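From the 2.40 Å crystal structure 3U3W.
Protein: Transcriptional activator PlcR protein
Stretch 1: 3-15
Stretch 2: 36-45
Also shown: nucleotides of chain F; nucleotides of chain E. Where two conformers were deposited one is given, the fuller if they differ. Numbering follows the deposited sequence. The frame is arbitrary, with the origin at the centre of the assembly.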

ATOM      1  N   ALA A   3     -29.123  10.528   2.626  1.00 71.44           N
ATOM      2  CA  ALA A   3     -27.924  10.480   1.792  1.00 84.18           C
ATOM      3  C   ALA A   3     -28.159   9.750   0.466  1.00 74.44           C
ATOM      4  O   ALA A   3     -28.111   8.518   0.404  1.00 68.56           O
ATOM      5  CB  ALA A   3     -26.769   9.838   2.553  1.00 83.54           C
ATOM      6  N   GLU A   4     -28.402  10.508  -0.599  0.56 68.30           N
ATOM      7  CA  GLU A   4     -28.657   9.903  -1.900  0.56 62.53           C
ATOM      8  C   GLU A   4     -27.376   9.656  -2.703  0.56 61.49           C
ATOM      9  O   GLU A   4     -27.409   9.005  -3.753  0.56 55.78           O
ATOM     10  CB  GLU A   4     -29.645  10.738  -2.719  0.56 64.79           C
ATOM     11  CG  GLU A   4     -30.459   9.897  -3.703  0.56 62.32           C
ATOM     12  CD  GLU A   4     -30.696  10.592  -5.027  0.56 68.93           C
ATOM     13  OE1 GLU A   4     -30.319  11.777  -5.155  0.56 72.32           O
ATOM     14  OE2 GLU A   4     -31.256   9.949  -5.942  0.56 63.68           O
ATOM     15  N   LYS A   5     -26.252  10.171  -2.208  1.00 54.62           N
ATOM     16  CA  LYS A   5     -24.968   9.984  -2.891  1.00 56.98           C
ATOM     17  C   LYS A   5     -24.519   8.521  -2.873  1.00 58.02           C
ATOM     18  O   LYS A   5     -24.093   7.991  -3.905  1.00 52.60           O
ATOM     19  CB  LYS A   5     -23.870  10.870  -2.286  1.00 65.65           C
ATOM     20  CG  LYS A   5     -24.143  12.366  -2.299  1.00 56.53           C
ATOM     21  CD  LYS A   5     -22.892  13.136  -1.881  1.00 63.75           C
ATOM     22  CE  LYS A   5     -23.146  14.635  -1.825  1.00 67.43           C
ATOM     23  NZ  LYS A   5     -24.194  14.981  -0.828  1.00 71.17           N
ATOM     24  N   LEU A   6     -24.603   7.878  -1.703  1.00 46.55           N
ATOM     25  CA  LEU A   6     -24.326   6.440  -1.599  1.00 53.54           C
ATOM     26  C   LEU A   6     -25.185   5.654  -2.581  1.00 51.62           C
ATOM     27  O   LEU A   6     -24.676   4.835  -3.345  1.00 42.33           O
ATOM     28  CB  LEU A   6     -24.575   5.920  -0.177  1.00 51.25           C
ATOM     29  CG  LEU A   6     -24.417   4.405   0.028  1.00 48.18           C
ATOM     30  CD1 LEU A   6     -23.060   3.928  -0.448  1.00 47.47           C
ATOM     31  CD2 LEU A   6     -24.627   4.010   1.483  1.00 47.62           C
ATOM     32  N   GLY A   7     -26.490   5.927  -2.556  1.00 54.27           N
ATOM     33  CA  GLY A   7     -27.449   5.253  -3.413  1.00 42.20           C
ATOM     34  C   GLY A   7     -27.074   5.181  -4.881  1.00 50.13           C
ATOM     35  O   GLY A   7     -27.055   4.095  -5.464  1.00 41.84           O
ATOM     36  N   SER A   8     -26.777   6.327  -5.490  1.00 41.89           N
ATOM     37  CA  SER A   8     -26.491   6.349  -6.921  1.00 50.15           C
ATOM     38  C   SER A   8     -25.093   5.835  -7.266  1.00 37.32           C
ATOM     39  O   SER A   8     -24.832   5.443  -8.395  1.00 51.73           O
ATOM     40  CB  SER A   8     -26.723   7.739  -7.513  1.00 48.18           C
ATOM     41  OG  SER A   8     -26.173   8.738  -6.679  1.00 44.92           O
ATOM     42  N   GLU A   9     -24.198   5.849  -6.291  1.00 45.60           N
ATOM     43  CA  GLU A   9     -22.907   5.198  -6.447  1.00 51.52           C
ATOM     44  C   GLU A   9     -23.096   3.678  -6.544  1.00 51.34           C
ATOM     45  O   GLU A   9     -22.468   2.999  -7.364  1.00 48.39           O
ATOM     46  CB  GLU A   9     -21.985   5.565  -5.284  1.00 51.13           C
ATOM     47  CG  GLU A   9     -20.552   5.076  -5.446  1.00 57.78           C
ATOM     48  CD  GLU A   9     -19.830   5.736  -6.614  1.00 68.32           C
ATOM     49  OE1 GLU A   9     -20.379   6.703  -7.193  1.00 64.55           O
ATOM     50  OE2 GLU A   9     -18.713   5.288  -6.952  1.00 64.62           O
ATOM     51  N   ILE A  10     -23.985   3.144  -5.719  1.00 44.55           N
ATOM     52  CA  ILE A  10     -24.315   1.726  -5.808  1.00 43.80           C
ATOM     53  C   ILE A  10     -25.016   1.375  -7.129  1.00 47.80           C
ATOM     54  O   ILE A  10     -24.725   0.343  -7.735  1.00 52.39           O
ATOM     55  CB  ILE A  10     -25.159   1.265  -4.593  1.00 49.90           C
ATOM     56  CG1 ILE A  10     -24.277   1.200  -3.337  1.00 39.01           C
ATOM     57  CG2 ILE A  10     -25.819  -0.084  -4.865  1.00 37.62           C
ATOM     58  CD1 ILE A  10     -25.012   0.782  -2.085  1.00 48.33           C
ATOM     59  N   LYS A  11     -25.931   2.239  -7.569  1.00 45.14           N
ATOM     60  CA  LYS A  11     -26.678   2.030  -8.811  1.00 42.95           C
ATOM     61  C   LYS A  11     -25.768   2.170 -10.027  1.00 51.99           C
ATOM     62  O   LYS A  11     -25.858   1.401 -10.984  1.00 51.16           O
ATOM     63  CB  LYS A  11     -27.824   3.041  -8.914  1.00 51.43           C
ATOM     64  CG  LYS A  11     -28.560   3.070 -10.264  1.00 57.70           C
ATOM     65  CD  LYS A  11     -29.768   4.008 -10.184  1.00 65.54           C
ATOM     66  CE  LYS A  11     -30.665   3.930 -11.415  1.00 65.46           C
ATOM     67  NZ  LYS A  11     -30.219   4.836 -12.509  1.00 68.55           N
ATOM     68  N   LYS A  12     -24.898   3.169  -9.975  1.00 46.79           N
ATOM     69  CA  LYS A  12     -23.922   3.418 -11.024  1.00 52.60           C
ATOM     70  C   LYS A  12     -23.015   2.205 -11.234  1.00 53.42           C
ATOM     71  O   LYS A  12     -22.791   1.781 -12.367  1.00 44.18           O
ATOM     72  CB  LYS A  12     -23.106   4.674 -10.676  1.00 53.40           C
ATOM     73  CG  LYS A  12     -21.835   4.903 -11.493  1.00 67.37           C
ATOM     74  CD  LYS A  12     -21.392   6.368 -11.382  1.00 83.59           C
ATOM     75  CE  LYS A  12     -19.954   6.589 -11.851  1.00 94.46           C
ATOM     76  NZ  LYS A  12     -18.940   6.206 -10.817  1.00 86.95           N
ATOM     77  N   ILE A  13     -22.510   1.644 -10.135  1.00 45.40           N
ATOM     78  CA  ILE A  13     -21.587   0.514 -10.208  1.00 52.08           C
ATOM     79  C   ILE A  13     -22.299  -0.801 -10.553  1.00 50.88           C
ATOM     80  O   ILE A  13     -21.719  -1.676 -11.198  1.00 59.01           O
ATOM     81  CB  ILE A  13     -20.766   0.362  -8.897  1.00 49.95           C
ATOM     82  CG1 ILE A  13     -20.036   1.662  -8.573  1.00 45.58           C
ATOM     83  CG2 ILE A  13     -19.769  -0.776  -9.015  1.00 48.96           C
ATOM     84  CD1 ILE A  13     -19.351   1.658  -7.238  1.00 47.02           C
ATOM     85  N   ARG A  14     -23.555  -0.937 -10.127  1.00 48.55           N
ATOM     86  CA  ARG A  14     -24.355  -2.106 -10.491  1.00 53.71           C
ATOM     87  C   ARG A  14     -24.667  -2.134 -11.982  1.00 54.34           C
ATOM     88  O   ARG A  14     -24.618  -3.189 -12.598  1.00 50.99           O
ATOM     89  CB  ARG A  14     -25.671  -2.168  -9.703  1.00 56.57           C
ATOM     90  CG  ARG A  14     -26.638  -3.216 -10.258  1.00 55.54           C
ATOM     91  CD  ARG A  14     -27.956  -3.290  -9.503  1.00 54.29           C
ATOM     92  NE  ARG A  14     -28.713  -2.041  -9.541  1.00 52.96           N
ATOM     93  CZ  ARG A  14     -29.388  -1.593 -10.598  1.00 60.87           C
ATOM     94  NH1 ARG A  14     -30.055  -0.443 -10.518  1.00 42.45           N
ATOM     95  NH2 ARG A  14     -29.397  -2.287 -11.733  1.00 53.10           N
ATOM     96  N   VAL A  15     -25.007  -0.977 -12.551  1.00 50.41           N
ATOM     97  CA  VAL A  15     -25.283  -0.891 -13.982  1.00 57.00           C
ATOM     98  C   VAL A  15     -23.993  -1.160 -14.749  1.00 53.03           C
ATOM     99  O   VAL A  15     -23.976  -1.890 -15.739  1.00 50.24           O
ATOM    100  CB  VAL A  15     -25.847   0.498 -14.382  1.00 54.32           C
ATOM    101  CG1 VAL A  15     -26.033   0.588 -15.890  1.00 57.20           C
ATOM    102  CG2 VAL A  15     -27.159   0.774 -13.669  1.00 49.29           C
ATOM    103  N   ARG A  36     -34.564   0.621  -2.599  1.00 43.30           N
ATOM    104  CA  ARG A  36     -34.643   1.670  -1.599  1.00 47.18           C
ATOM    105  C   ARG A  36     -33.262   2.200  -1.211  1.00 50.52           C
ATOM    106  O   ARG A  36     -33.115   3.379  -0.898  1.00 49.25           O
ATOM    107  CB  ARG A  36     -35.418   1.201  -0.367  1.00 45.66           C
ATOM    108  CG  ARG A  36     -36.921   1.049  -0.578  1.00 50.92           C
ATOM    109  CD  ARG A  36     -37.624   0.987   0.766  1.00 57.00           C
ATOM    110  NE  ARG A  36     -38.883   0.251   0.729  1.00 58.90           N
ATOM    111  CZ  ARG A  36     -40.071   0.816   0.549  1.00 68.00           C
ATOM    112  NH1 ARG A  36     -40.165   2.129   0.374  1.00 76.03           N
ATOM    113  NH2 ARG A  36     -41.162   0.068   0.542  1.00 63.85           N
ATOM    114  N   ILE A  37     -32.258   1.327  -1.232  1.00 46.07           N
ATOM    115  CA  ILE A  37     -30.871   1.737  -1.018  1.00 42.75           C
ATOM    116  C   ILE A  37     -30.364   2.665  -2.135  1.00 52.66           C
ATOM    117  O   ILE A  37     -29.702   3.669  -1.857  1.00 47.58           O
ATOM    118  CB  ILE A  37     -29.931   0.521  -0.870  1.00 49.26           C
ATOM    119  CG1 ILE A  37     -30.205  -0.192   0.451  1.00 44.24           C
ATOM    120  CG2 ILE A  37     -28.468   0.943  -0.926  1.00 40.98           C
ATOM    121  CD1 ILE A  37     -29.530  -1.522   0.553  1.00 48.05           C
ATOM    122  N   GLU A  38     -30.687   2.350  -3.389  1.00 40.84           N
ATOM    123  CA  GLU A  38     -30.250   3.193  -4.511  1.00 48.88           C
ATOM    124  C   GLU A  38     -30.974   4.541  -4.610  1.00 44.10           C
ATOM    125  O   GLU A  38     -30.454   5.480  -5.203  1.00 44.29           O
ATOM    126  CB  GLU A  38     -30.372   2.456  -5.841  1.00 40.47           C
ATOM    127  CG  GLU A  38     -29.628   1.147  -5.890  1.00 41.00           C
ATOM    128  CD  GLU A  38     -29.673   0.492  -7.265  1.00 60.79           C
ATOM    129  OE1 GLU A  38     -30.629   0.747  -8.047  1.00 52.49           O
ATOM    130  OE2 GLU A  38     -28.732  -0.279  -7.558  1.00 53.78           O
ATOM    131  N   SER A  39     -32.170   4.630  -4.035  1.00 47.69           N
ATOM    132  CA  SER A  39     -32.955   5.862  -4.087  1.00 40.88           C
ATOM    133  C   SER A  39     -32.607   6.812  -2.940  1.00 48.53           C
ATOM    134  O   SER A  39     -33.077   7.950  -2.908  1.00 62.16           O
ATOM    135  CB  SER A  39     -34.460   5.555  -4.076  1.00 43.54           C
ATOM    136  OG  SER A  39     -34.923   5.277  -2.764  1.00 48.49           O
ATOM    137  N   GLY A  40     -31.793   6.337  -2.003  1.00 43.26           N
ATOM    138  CA  GLY A  40     -31.335   7.157  -0.899  1.00 49.93           C
ATOM    139  C   GLY A  40     -32.253   7.144   0.309  1.00 44.09           C
ATOM    140  O   GLY A  40     -32.000   7.833   1.291  1.00 55.26           O
ATOM    141  N   ALA A  41     -33.314   6.347   0.244  1.00 46.73           N
ATOM    142  CA  ALA A  41     -34.347   6.328   1.281  1.00 47.14           C
ATOM    143  C   ALA A  41     -33.897   5.586   2.530  1.00 55.99           C
ATOM    144  O   ALA A  41     -34.571   5.601   3.559  1.00 69.91           O
ATOM    145  CB  ALA A  41     -35.623   5.692   0.739  1.00 51.52           C
ATOM    146  N   VAL A  42     -32.747   4.940   2.439  1.00 47.19           N
ATOM    147  CA  VAL A  42     -32.327   4.043   3.484  1.00 48.09           C
ATOM    148  C   VAL A  42     -30.809   3.923   3.524  1.00 45.26           C
ATOM    149  O   VAL A  42     -30.151   3.922   2.490  1.00 41.77           O
ATOM    150  CB  VAL A  42     -32.977   2.656   3.267  1.00 49.94           C
ATOM    151  CG1 VAL A  42     -32.002   1.550   3.574  1.00 41.00           C
ATOM    152  CG2 VAL A  42     -34.246   2.527   4.099  1.00 44.21           C
ATOM    153  N   TYR A  43     -30.262   3.856   4.730  1.00 39.61           N
ATOM    154  CA  TYR A  43     -28.896   3.401   4.928  1.00 49.97           C
ATOM    155  C   TYR A  43     -28.939   1.888   5.121  1.00 52.63           C
ATOM    156  O   TYR A  43     -29.765   1.382   5.883  1.00 50.34           O
ATOM    157  CB  TYR A  43     -28.287   4.034   6.180  1.00 54.82           C
ATOM    158  CG  TYR A  43     -27.758   5.443   6.017  1.00 70.79           C
ATOM    159  CD1 TYR A  43     -27.691   6.056   4.769  1.00 62.63           C
ATOM    160  CD2 TYR A  43     -27.302   6.152   7.122  1.00 71.43           C
ATOM    161  CE1 TYR A  43     -27.200   7.346   4.635  1.00 69.68           C
ATOM    162  CE2 TYR A  43     -26.808   7.431   6.999  1.00 76.68           C
ATOM    163  CZ  TYR A  43     -26.759   8.030   5.759  1.00 79.61           C
ATOM    164  OH  TYR A  43     -26.262   9.317   5.664  1.00 72.65           O
ATOM    165  N   PRO A  44     -28.050   1.157   4.439  1.00 36.23           N
ATOM    166  CA  PRO A  44     -28.021  -0.297   4.608  1.00 45.36           C
ATOM    167  C   PRO A  44     -27.212  -0.711   5.838  1.00 41.65           C
ATOM    168  O   PRO A  44     -26.286  -0.008   6.227  1.00 44.69           O
ATOM    169  CB  PRO A  44     -27.328  -0.776   3.329  1.00 40.16           C
ATOM    170  CG  PRO A  44     -26.377   0.340   3.001  1.00 51.37           C
ATOM    171  CD  PRO A  44     -27.092   1.617   3.416  1.00 51.37           C
ATOM    172  N   SER A  45     -27.575  -1.841   6.438  1.00 45.70           N
ATOM    173  CA  SER A  45     -26.816  -2.414   7.553  1.00 56.24           C
ATOM    174  C   SER A  45     -25.490  -3.025   7.095  1.00 41.50           C
ATOM    175  O   SER A  45     -25.248  -3.187   5.898  1.00 38.85           O
ATOM    176  CB  SER A  45     -27.645  -3.471   8.291  1.00 46.39           C
ATOM    177  OG  SER A  45     -28.918  -3.643   7.687  1.00 64.68           O
TER
ATOM    178  P    DT F  11     -32.844   4.118   7.761  1.00 52.87           P
ATOM    179  OP1  DT F  11     -31.481   4.281   7.217  1.00 54.74           O
ATOM    180  OP2  DT F  11     -34.002   4.679   7.039  1.00 55.59           O
ATOM    181  O5'  DT F  11     -33.161   2.551   7.965  1.00 47.68           O
ATOM    182  C5'  DT F  11     -32.160   1.575   8.265  1.00 53.12           C
ATOM    183  C4'  DT F  11     -32.702   0.169   8.040  1.00 53.54           C
ATOM    184  O4'  DT F  11     -33.935   0.088   8.787  1.00 51.21           O
ATOM    185  C3'  DT F  11     -33.122  -0.167   6.610  1.00 53.55           C
ATOM    186  O3'  DT F  11     -32.058  -0.668   5.741  1.00 63.31           O
ATOM    187  C2'  DT F  11     -34.291  -1.130   6.763  1.00 58.88           C
ATOM    188  C1'  DT F  11     -34.794  -0.848   8.173  1.00 55.50           C
ATOM    189  N1   DT F  11     -36.176  -0.330   8.214  1.00 60.79           N
ATOM    190  C2   DT F  11     -37.175  -1.258   8.380  1.00 58.35           C
ATOM    191  O2   DT F  11     -36.955  -2.452   8.490  1.00 54.59           O
ATOM    192  N3   DT F  11     -38.438  -0.728   8.417  1.00 65.61           N
ATOM    193  C4   DT F  11     -38.786   0.605   8.309  1.00 64.94           C
ATOM    194  O4   DT F  11     -39.955   0.963   8.362  1.00 59.89           O
ATOM    195  C5   DT F  11     -37.686   1.524   8.128  1.00 59.36           C
ATOM    196  C7   DT F  11     -37.952   2.995   7.990  1.00 50.22           C
ATOM    197  C6   DT F  11     -36.444   1.020   8.086  1.00 48.83           C
ATOM    198  P    DT F  12     -31.453  -2.148   5.927  1.00 53.43           P
ATOM    199  OP1  DT F  12     -31.011  -2.290   7.325  1.00 75.04           O
ATOM    200  OP2  DT F  12     -30.506  -2.389   4.826  1.00 58.54           O
ATOM    201  O5'  DT F  12     -32.699  -3.118   5.690  1.00 61.70           O
ATOM    202  C5'  DT F  12     -32.776  -4.320   6.446  1.00 52.71           C
ATOM    203  C4'  DT F  12     -34.067  -5.064   6.160  1.00 49.22           C
ATOM    204  O4'  DT F  12     -35.205  -4.203   6.419  1.00 54.00           O
ATOM    205  C3'  DT F  12     -34.235  -5.596   4.733  1.00 49.66           C
ATOM    206  O3'  DT F  12     -34.194  -7.027   4.858  1.00 48.44           O
ATOM    207  C2'  DT F  12     -35.574  -5.015   4.245  1.00 45.79           C
ATOM    208  C1'  DT F  12     -36.251  -4.594   5.554  1.00 52.38           C
ATOM    209  N1   DT F  12     -37.206  -3.453   5.478  1.00 58.86           N
ATOM    210  C2   DT F  12     -38.504  -3.648   5.894  1.00 56.29           C
ATOM    211  O2   DT F  12     -38.914  -4.713   6.307  1.00 59.73           O
ATOM    212  N3   DT F  12     -39.310  -2.544   5.807  1.00 57.41           N
ATOM    213  C4   DT F  12     -38.958  -1.288   5.358  1.00 54.95           C
ATOM    214  O4   DT F  12     -39.768  -0.370   5.321  1.00 55.76           O
ATOM    215  C5   DT F  12     -37.581  -1.142   4.939  1.00 59.38           C
ATOM    216  C7   DT F  12     -37.067   0.177   4.432  1.00 48.27           C
ATOM    217  C6   DT F  12     -36.783  -2.219   5.023  1.00 57.38           C
ATOM    218  P    DT E   4     -41.370   5.072  -5.774  1.00 55.94           P
ATOM    219  OP1  DT E   4     -42.009   6.311  -6.268  1.00 54.28           O
ATOM    220  OP2  DT E   4     -40.070   5.135  -5.062  1.00 51.99           O
ATOM    221  O5'  DT E   4     -42.441   4.335  -4.851  1.00 57.30           O
ATOM    222  C5'  DT E   4     -43.811   4.373  -5.232  1.00 65.57           C
ATOM    223  C4'  DT E   4     -44.649   3.590  -4.241  1.00 61.60           C
ATOM    224  O4'  DT E   4     -44.317   2.186  -4.359  1.00 51.55           O
ATOM    225  C3'  DT E   4     -44.414   3.953  -2.777  1.00 57.04           C
ATOM    226  O3'  DT E   4     -45.626   3.784  -2.084  1.00 65.85           O
ATOM    227  C2'  DT E   4     -43.436   2.876  -2.339  1.00 57.36           C
ATOM    228  C1'  DT E   4     -44.096   1.710  -3.050  1.00 65.53           C
ATOM    229  N1   DT E   4     -43.271   0.491  -3.095  1.00 62.26           N
ATOM    230  C2   DT E   4     -43.927  -0.716  -3.107  1.00 71.39           C
ATOM    231  O2   DT E   4     -45.143  -0.801  -3.094  1.00 68.38           O
ATOM    232  N3   DT E   4     -43.097  -1.809  -3.141  1.00 66.47           N
ATOM    233  C4   DT E   4     -41.713  -1.801  -3.167  1.00 61.50           C
ATOM    234  O4   DT E   4     -41.058  -2.837  -3.202  1.00 53.77           O
ATOM    235  C5   DT E   4     -41.092  -0.496  -3.151  1.00 65.06           C
ATOM    236  C7   DT E   4     -39.595  -0.369  -3.172  1.00 44.10           C
ATOM    237  C6   DT E   4     -41.894   0.578  -3.117  1.00 54.03           C

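How do the two backbones come so close? Gly7, within the helix of the first stretch, lies against Glu38, their CA atoms 3.6 Å apart. Each CA leans on the other's carbonyl: Gly7 CA is 3.5 Å from Glu38 O, and Glu38 CA is 3.5 Å from Gly7 O. A CB on Gly7 would point toward the second stretch and clash with the carbonyl oxygens of Ile37 and Glu38. Gly40 approaches Glu4 with a CA–CA distance of 4.0 Å; its positive phi, 88°, closes a Schellman motif, an angle that itself calls for glycine.

What does Glu38 do with its long side chain? With chi1 m and chi2 t, it extends among Gly7, Ile10, Lys11 and Arg14, bringing its carboxylate to the guanidinium edge. Arg14 NE donates to Glu38 OE2 at 2.7 Å and Arg14 NH1 to Glu38 OE1 at 2.8 Å, a two-pronged salt bridge with nearly straight hydrogen bonds. Arg14 is t at chi1 and chi2, then turns to p at chi3, presenting NE and NH1 together. Lys11 starts toward the second stretch, but its chain, t at chi1 to chi3 and m at chi4, leads the amine away.

Which apolar side chains meet? Ile10 and Ile37 share the m, t rotamer and meet at 3.6 Å, Ile10 CD1 to Ile37 CG2. Leu6, t then p, places CD2 3.9 Å from Pro44 CD.

How is Tyr43 shared between protein and DNA? At chi1 m, its ring reaches back so that its edge meets Ala3, with Ala3 CB 3.3 Å from Tyr43 CE1. Its backbone serves the DNA: Tyr43 N donates to OP1 of DT11 in chain F at 2.8 Å. Contacts to both the first stretch and a DNA phosphate thus converge on one residue, in keeping with a transcriptional activator.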